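Local coordinates for histidinol dehydrogenase (Elizabethkingia anophelis NUHP1, PDB 6AN0), which catalyses the last step of L-histidine biosynthesis, the zinc- and NAD-dependent oxidation of L-histidinol through L-histidinaldehyde to L-histidine, at the interface of chains A and B. Numbering follows the deposited sequence. Chains: chain A/B, Histidinol dehydrogenase.

Contact 1: the interface of chains A and B. Residues chain A 92, 96, 362, 367; chain B 113-114, 407, 410.
Polar contacts dominate one end of this patch of the homodimer interface of histidinol dehydrogenase, where helix 84-102, helix 360-365 and the loop after it of chain A meet strand 111-114 and helix 401-417 of chain B. The hydroxyl OG1 of B:Thr113 donates to the backbone carbonyl O of A:Ser367 at 2.8 Å, approaching nearly along the C=O axis (160°). That hydroxyl sits between its own backbone N and carbonyl carbon (chi1 54°), which turns both OG1 and the methyl CG2 toward chain A.

Water extends the polar link through the carboxamide of A:Asn96, which crosses B:Thr113 at about a right angle. Water 1 lies 2.6 Å from the amide oxygen OD1 of A:Asn96 and also bonds the carbonyl O of B:Thr113. On the other branch, ND2 of A:Asn96 shares water 2 with the hydroxyl OG1 of B:Thr114, so both ends of the amide are linked to chain B through water, which may restrain its rotation. The OG1 of B:Thr114 is anti to its backbone N (chi1 -173°), leaving CG2 to pack 3.8 Å from ND2 of A:Asn96.

Apolar packing fills the other end. The methyl CD1 of B:Ile407 touches CB of A:Ala362, while its CG2 branch lies against the sulfur of A:Met92, the two side chains crossing roughly perpendicularly. A:Met92 leaves its helix with CG anti to N, then bends at chi2 and chi3, placing its terminal methyl CE 3.7 Å from CA of B:Gly410.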
# COMPACT_ATOMS: atom_id res chain seq x y z
N MET A 92 18.73 6.20 -22.61
CA MET A 92 18.81 4.74 -22.59
C MET A 92 18.15 4.17 -21.34
O MET A 92 17.37 3.21 -21.41
CB MET A 92 20.28 4.31 -22.66
CG MET A 92 20.53 2.81 -22.64
SD MET A 92 20.69 2.14 -20.98
CE MET A 92 22.25 2.87 -20.45
N ASN A 96 14.42 1.86 -20.97
CA ASN A 96 14.32 0.56 -20.32
C ASN A 96 13.34 0.58 -19.16
O ASN A 96 12.55 -0.35 -18.99
CB ASN A 96 15.69 0.11 -19.83
CG ASN A 96 16.60 -0.29 -20.97
OD1 ASN A 96 16.13 -0.59 -22.06
ND2 ASN A 96 17.91 -0.29 -20.72
N ALA A 362 23.39 -1.84 -12.21
CA ALA A 362 22.51 -1.90 -13.38
C ALA A 362 21.05 -1.68 -12.99
O ALA A 362 20.31 -0.97 -13.69
CB ALA A 362 22.69 -3.23 -14.11
N SER A 367 18.60 -1.09 -15.93
CA SER A 367 18.03 -2.36 -16.41
C SER A 367 16.54 -2.24 -16.69
O SER A 367 16.02 -2.90 -17.61
CB SER A 367 18.28 -3.47 -15.39
OG SER A 367 17.46 -3.32 -14.24
N THR B 113 14.24 -5.95 -21.77
CA THR B 113 14.19 -4.50 -21.94
C THR B 113 15.15 -4.03 -23.01
O THR B 113 14.85 -3.09 -23.75
CB THR B 113 14.48 -3.80 -20.61
OG1 THR B 113 15.72 -4.27 -20.07
CG2 THR B 113 13.38 -4.11 -19.61
N THR B 114 16.30 -4.68 -23.11
CA THR B 114 17.29 -4.43 -24.14
C THR B 114 18.09 -5.72 -24.26
O THR B 114 17.98 -6.61 -23.42
CB THR B 114 18.14 -3.20 -23.78
OG1 THR B 114 19.00 -2.87 -24.88
CG2 THR B 114 18.97 -3.47 -22.55
N ILE B 407 24.42 -2.16 -21.76
CA ILE B 407 24.00 -1.04 -20.92
C ILE B 407 25.13 -0.51 -20.04
O ILE B 407 24.98 0.55 -19.42
CB ILE B 407 22.80 -1.41 -20.03
CG1 ILE B 407 23.16 -2.53 -19.05
CG2 ILE B 407 21.63 -1.81 -20.90
CD1 ILE B 407 22.03 -2.84 -18.03
N GLY B 410 26.64 3.21 -20.48
CA GLY B 410 25.68 4.21 -20.03
C GLY B 410 25.59 4.32 -18.52
O GLY B 410 25.53 5.42 -17.97
O HOH W 1 15.13 -0.25 -24.42
O HOH W 2 19.60 -0.20 -23.53

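Contact 2: the interface of chains A and B. Residues chain A 86, 89-90, 92-93, 141-142, 361, 365-366; chain B 410-411, 413-415, 417-418, 420, 423.
Carboxylate oxygen OE2 of B:Glu418 is gripped by two donors from A:Ser142 at the start of helix 142-154: the hydroxyl OG at 2.9 Å, on the syn lone pair, and the backbone N at 3.2 Å, a nearly straight bond (164° at H) that meets OE2 nearly along its C-O axis. The helix start may further stabilise negative charge there. The other oxygen, OE1, accepts the phenol OH of A:Tyr365 at 2.6 Å, tip to tip and from above the carboxylate plane. With both oxygens held, the extended side chain is fixed in rotation. Its OE2 also lies over the centre of the A:Phe141 ring, whose CE2 meets CG of B:Glu418 at 3.5 Å.

The A:Tyr365 ring packs among B:Ile411, B:Met414, B:Ala415 and B:Glu418. B:Met414 slides past it in the opposite direction, CB against CD1, whereas CG2 of B:Ile411 meets the other delta carbon, CD2, at 3.7 Å. With CG anti to the carbonyl carbon (chi1 -79°) and an extended chi2, B:Met414 packs CG against A:Leu86 and A:Ala89 and brings SD 3.9 Å from CB of A:Ala93; the bend at chi3 (-63°) turns CE toward CB of A:Tyr365.

Beyond the ring, OG of A:Ser361 donates to the backbone carbonyl O of B:His423 at 2.9 Å, in the carbonyl plane on a lone pair. Since B:Glu418 and B:His423 are predicted substrate ligands, the latter also a zinc ligand, this packing seems to position chain B residues for an active site shared between subunits.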
# COMPACT_ATOMS: atom_id res chain seq x y z
N LEU A 86 25.92 12.17 -21.38
CA LEU A 86 24.99 11.91 -20.28
C LEU A 86 23.55 11.87 -20.78
O LEU A 86 22.77 11.01 -20.37
CB LEU A 86 25.16 12.96 -19.18
CG LEU A 86 24.28 12.76 -17.94
CD1 LEU A 86 24.45 11.35 -17.38
CD2 LEU A 86 24.59 13.80 -16.88
N ALA A 89 22.88 8.52 -22.16
CA ALA A 89 22.76 7.52 -21.11
C ALA A 89 21.41 7.62 -20.40
O ALA A 89 20.77 6.60 -20.11
CB ALA A 89 23.90 7.66 -20.11
N ILE A 90 20.97 8.84 -20.11
CA ILE A 90 19.69 9.01 -19.42
C ILE A 90 18.54 8.54 -20.30
O ILE A 90 17.59 7.92 -19.81
CB ILE A 90 19.51 10.48 -18.98
CG1 ILE A 90 20.54 10.82 -17.90
CG2 ILE A 90 18.09 10.72 -18.46
CD1 ILE A 90 20.51 12.26 -17.42
N MET A 92 18.73 6.20 -22.61
CA MET A 92 18.81 4.74 -22.59
C MET A 92 18.15 4.17 -21.34
O MET A 92 17.37 3.21 -21.41
CB MET A 92 20.28 4.31 -22.66
CG MET A 92 20.53 2.81 -22.64
SD MET A 92 20.69 2.14 -20.98
CE MET A 92 22.25 2.87 -20.45
N ALA A 93 18.46 4.75 -20.18
CA ALA A 93 17.83 4.31 -18.94
C ALA A 93 16.32 4.52 -18.98
O ALA A 93 15.54 3.63 -18.61
CB ALA A 93 18.45 5.04 -17.75
N PHE A 141 19.59 12.04 -9.71
CA PHE A 141 18.57 12.25 -10.74
C PHE A 141 17.97 10.94 -11.24
O PHE A 141 16.91 10.97 -11.88
CB PHE A 141 19.18 13.03 -11.92
CG PHE A 141 20.35 12.33 -12.55
CD1 PHE A 141 20.15 11.38 -13.55
CD2 PHE A 141 21.63 12.59 -12.12
CE1 PHE A 141 21.22 10.72 -14.10
CE2 PHE A 141 22.71 11.94 -12.68
CZ PHE A 141 22.50 11.01 -13.67
N SER A 142 18.63 9.81 -11.02
CA SER A 142 18.04 8.53 -11.44
C SER A 142 16.70 8.29 -10.74
O SER A 142 15.80 7.66 -11.31
CB SER A 142 19.01 7.38 -11.17
OG SER A 142 19.39 7.34 -9.79
N SER A 361 24.38 -1.97 -9.59
CA SER A 361 24.42 -0.69 -10.30
C SER A 361 23.51 -0.69 -11.52
O SER A 361 22.90 0.33 -11.84
CB SER A 361 25.85 -0.36 -10.73
OG SER A 361 26.67 -0.21 -9.59
N TYR A 365 20.31 1.98 -12.09
CA TYR A 365 20.33 2.99 -13.15
C TYR A 365 19.52 2.62 -14.38
O TYR A 365 18.75 3.46 -14.86
CB TYR A 365 21.78 3.28 -13.58
CG TYR A 365 22.55 4.09 -12.57
CD1 TYR A 365 22.28 5.44 -12.38
CD2 TYR A 365 23.56 3.50 -11.81
CE1 TYR A 365 23.00 6.19 -11.47
CE2 TYR A 365 24.28 4.24 -10.90
CZ TYR A 365 23.99 5.58 -10.72
OH TYR A 365 24.70 6.30 -9.80
N ALA A 366 19.68 1.41 -14.92
CA ALA A 366 19.33 1.25 -16.34
C ALA A 366 18.64 -0.04 -16.75
O ALA A 366 18.15 -0.08 -17.89
CB ALA A 366 20.60 1.40 -17.19
N GLY B 410 26.64 3.21 -20.48
CA GLY B 410 25.68 4.21 -20.03
C GLY B 410 25.59 4.32 -18.52
O GLY B 410 25.53 5.42 -17.97
N ILE B 411 25.55 3.17 -17.83
CA ILE B 411 25.54 3.16 -16.36
C ILE B 411 26.77 3.89 -15.81
O ILE B 411 26.67 4.70 -14.89
CB ILE B 411 25.48 1.71 -15.84
CG1 ILE B 411 24.19 1.04 -16.28
CG2 ILE B 411 25.63 1.68 -14.30
CD1 ILE B 411 24.23 -0.46 -16.16
N LYS B 413 28.47 6.29 -17.12
CA LYS B 413 28.34 7.74 -17.25
C LYS B 413 27.37 8.32 -16.21
O LYS B 413 27.61 9.40 -15.67
CB LYS B 413 27.89 8.11 -18.67
N MET B 414 26.28 7.61 -15.93
CA MET B 414 25.33 8.11 -14.94
C MET B 414 25.92 8.03 -13.53
O MET B 414 25.73 8.94 -12.72
CB MET B 414 24.01 7.34 -15.04
CG MET B 414 23.14 7.83 -16.20
SD MET B 414 21.69 6.82 -16.44
CE MET B 414 22.40 5.24 -16.89
N ALA B 415 26.64 6.95 -13.24
CA ALA B 415 27.29 6.84 -11.93
C ALA B 415 28.32 7.95 -11.74
O ALA B 415 28.40 8.55 -10.66
CB ALA B 415 27.94 5.47 -11.78
N ALA B 417 28.18 10.94 -13.09
CA ALA B 417 27.43 12.17 -12.85
C ALA B 417 26.86 12.23 -11.43
O ALA B 417 26.73 13.33 -10.86
CB ALA B 417 26.31 12.32 -13.88
N GLU B 418 26.49 11.09 -10.85
CA GLU B 418 26.08 11.05 -9.46
C GLU B 418 27.26 10.97 -8.49
O GLU B 418 27.04 10.84 -7.28
CB GLU B 418 25.12 9.86 -9.22
CG GLU B 418 23.79 9.98 -10.00
CD GLU B 418 22.69 9.03 -9.50
OE1 GLU B 418 23.01 8.05 -8.80
OE2 GLU B 418 21.50 9.29 -9.81
N LEU B 420 29.41 8.57 -7.90
CA LEU B 420 29.38 7.29 -7.19
C LEU B 420 30.37 6.34 -7.87
O LEU B 420 30.00 5.51 -8.69
CB LEU B 420 27.98 6.72 -7.17
CG LEU B 420 26.98 7.51 -6.32
CD1 LEU B 420 25.58 6.89 -6.35
CD2 LEU B 420 27.47 7.63 -4.88
N HIS B 423 29.89 2.54 -7.74
CA HIS B 423 28.84 2.12 -8.67
C HIS B 423 29.40 1.96 -10.07
O HIS B 423 29.09 0.99 -10.77
CB HIS B 423 27.69 3.14 -8.66
CG HIS B 423 26.74 2.99 -7.52
ND1 HIS B 423 27.09 3.29 -6.22
CD2 HIS B 423 25.45 2.58 -7.48
CE1 HIS B 423 26.05 3.07 -5.43
NE2 HIS B 423 25.04 2.64 -6.17

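Contact 3: the interface of chains A and B. Residues chain A 120, 122, 124, 394, 396; chain B 343-344, 346, 352, 354.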
# COMPACT_ATOMS: atom_id res chain seq x y z
N TRP A 120 -15.27 -7.45 -12.15
CA TRP A 120 -13.96 -7.21 -12.73
C TRP A 120 -13.33 -6.03 -12.01
O TRP A 120 -13.95 -5.41 -11.15
CB TRP A 120 -14.03 -6.98 -14.25
CG TRP A 120 -14.70 -5.69 -14.70
CD1 TRP A 120 -14.09 -4.51 -15.01
CD2 TRP A 120 -16.11 -5.49 -14.91
NE1 TRP A 120 -15.03 -3.58 -15.39
CE2 TRP A 120 -16.28 -4.15 -15.35
CE3 TRP A 120 -17.24 -6.30 -14.77
CZ2 TRP A 120 -17.53 -3.61 -15.63
CZ3 TRP A 120 -18.49 -5.76 -15.06
CH2 TRP A 120 -18.62 -4.43 -15.49
N GLU A 122 -10.68 -2.48 -12.74
CA GLU A 122 -10.03 -1.56 -13.66
C GLU A 122 -9.13 -0.62 -12.88
O GLU A 122 -9.48 -0.18 -11.77
CB GLU A 122 -11.03 -0.72 -14.46
CG GLU A 122 -12.05 -1.54 -15.24
CD GLU A 122 -12.84 -0.69 -16.21
OE1 GLU A 122 -12.37 0.41 -16.56
OE2 GLU A 122 -13.93 -1.13 -16.63
N ARG A 124 -7.26 3.03 -12.29
CA ARG A 124 -7.43 4.45 -12.51
C ARG A 124 -6.24 5.11 -11.84
O ARG A 124 -5.82 4.67 -10.76
CB ARG A 124 -8.75 5.00 -11.92
CG ARG A 124 -10.03 4.47 -12.58
CD ARG A 124 -10.17 4.95 -14.02
NE ARG A 124 -11.45 4.52 -14.58
CZ ARG A 124 -11.66 3.38 -15.22
NH1 ARG A 124 -10.67 2.53 -15.40
NH2 ARG A 124 -12.89 3.09 -15.67
N ILE A 394 -10.20 -0.34 -9.04
CA ILE A 394 -11.61 -0.22 -8.70
C ILE A 394 -12.31 -1.52 -9.08
O ILE A 394 -12.13 -2.02 -10.20
CB ILE A 394 -12.24 0.98 -9.43
CG1 ILE A 394 -11.51 2.28 -9.05
CG2 ILE A 394 -13.74 1.07 -9.14
CD1 ILE A 394 -12.05 3.51 -9.77
N PHE A 396 -15.74 -3.60 -10.06
CA PHE A 396 -17.00 -3.37 -10.75
C PHE A 396 -17.82 -4.64 -10.69
O PHE A 396 -17.28 -5.75 -10.84
CB PHE A 396 -16.79 -3.01 -12.24
CG PHE A 396 -16.20 -1.64 -12.46
CD1 PHE A 396 -17.02 -0.56 -12.76
CD2 PHE A 396 -14.84 -1.43 -12.38
CE1 PHE A 396 -16.49 0.70 -12.97
CE2 PHE A 396 -14.30 -0.16 -12.58
CZ PHE A 396 -15.14 0.90 -12.88
N THR B 343 -18.71 4.10 -17.41
CA THR B 343 -17.76 3.60 -16.42
C THR B 343 -16.34 4.11 -16.67
O THR B 343 -15.56 4.23 -15.71
CB THR B 343 -17.78 2.06 -16.37
OG1 THR B 343 -17.62 1.53 -17.68
CG2 THR B 343 -19.09 1.53 -15.78
N ASP B 344 -15.98 4.39 -17.93
CA ASP B 344 -14.65 4.92 -18.20
C ASP B 344 -14.43 6.28 -17.55
O ASP B 344 -13.29 6.65 -17.27
CB ASP B 344 -14.40 5.05 -19.71
CG ASP B 344 -14.10 3.73 -20.38
OD1 ASP B 344 -13.97 2.70 -19.69
OD2 ASP B 344 -14.02 3.72 -21.63
N ILE B 346 -15.50 7.22 -14.58
CA ILE B 346 -15.33 7.12 -13.13
C ILE B 346 -13.84 7.10 -12.82
O ILE B 346 -13.10 6.27 -13.35
CB ILE B 346 -16.01 5.86 -12.59
CG1 ILE B 346 -17.51 5.88 -12.88
CG2 ILE B 346 -15.73 5.69 -11.09
CD1 ILE B 346 -18.15 4.53 -12.66
N VAL B 352 -17.98 -0.39 -7.55
CA VAL B 352 -19.02 0.18 -8.40
C VAL B 352 -20.06 -0.90 -8.74
O VAL B 352 -19.70 -2.03 -9.10
CB VAL B 352 -18.42 0.78 -9.69
CG1 VAL B 352 -19.52 1.34 -10.63
CG2 VAL B 352 -17.37 1.84 -9.34
N LEU B 354 -23.53 -1.76 -11.08
CA LEU B 354 -24.06 -1.33 -12.38
C LEU B 354 -25.49 -1.78 -12.61
O LEU B 354 -25.77 -2.99 -12.65
CB LEU B 354 -23.17 -1.85 -13.50
CG LEU B 354 -21.70 -1.45 -13.39
CD1 LEU B 354 -20.96 -2.14 -14.54
CD2 LEU B 354 -21.54 0.07 -13.47
O HOH W 3 -15.06 1.25 -17.94
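In this part of the histidinol dehydrogenase family homodimer, a parallel beta bridge pairs A:Phe396 of strand 391-399 with B:Val352 of strand 351-354. Their side chains lie side by side, pointing the same way, and ring atom CD1 of A:Phe396 rests 3.6 Å from CB of B:Val352. The methyl CG2 of B:Val352 meets CG2 of A:Ile394, while on the opposite flank the benzo tip CH2 of A:Trp120 touches CD1 of B:Leu354 at 3.4 Å, the two side chains crossing at about a right angle.

Direct hydrogen bonds to chain B come from A:Arg124, bent at chi2 (-67°). Its NE donates at 2.7 Å to the carbonyl O of B:Ile346, almost exactly along the C=O axis (178°). NH2 reaches the carbonyl O of B:Thr343 at 2.9 Å, from above that carbonyl plane; both acceptors lie in the guanidinium plane.

Behind these groups, A:Glu122 holds the guanidinium end-on, with NH1 and NH2 both donating to OE1, the NH2 pair forming a salt bridge of 2.9 Å. The other oxygen, OE2, takes the indole NE1 of A:Trp120 on its anti lone pair at 3.0 Å, fixing the indole, one face of which is covered by CB of A:Phe396. Water 3 joins OE2 of A:Glu122 to the hydroxyl OG1 of B:Thr343 and to OD1 of B:Asp344; bridging two acidic side chains, it may temper their repulsion, as may the nearby guanidinium.

Contacts 1 and 2 are neighbours, their centres about 10 Å apart, and share A:Met92 and B:Gly410; in both, helices 84-102 and 360-365 of chain A face helix 401-417 of chain B. Contact 3 lies about 35 Å from contact 1 and 39 Å from contact 2. Strand 391-399 of contact 3 leads directly into helix 401-417, although the copies described come from opposite chains. Two-fold symmetry repeats every contact with the chains exchanged, consistent with an extensively intertwined dimer. Contact 3 is remote from the predicted catalytic residues (about 33 Å from its centre to A:Glu330), though its A:Glu122 also lines the pocket of a bound histidine.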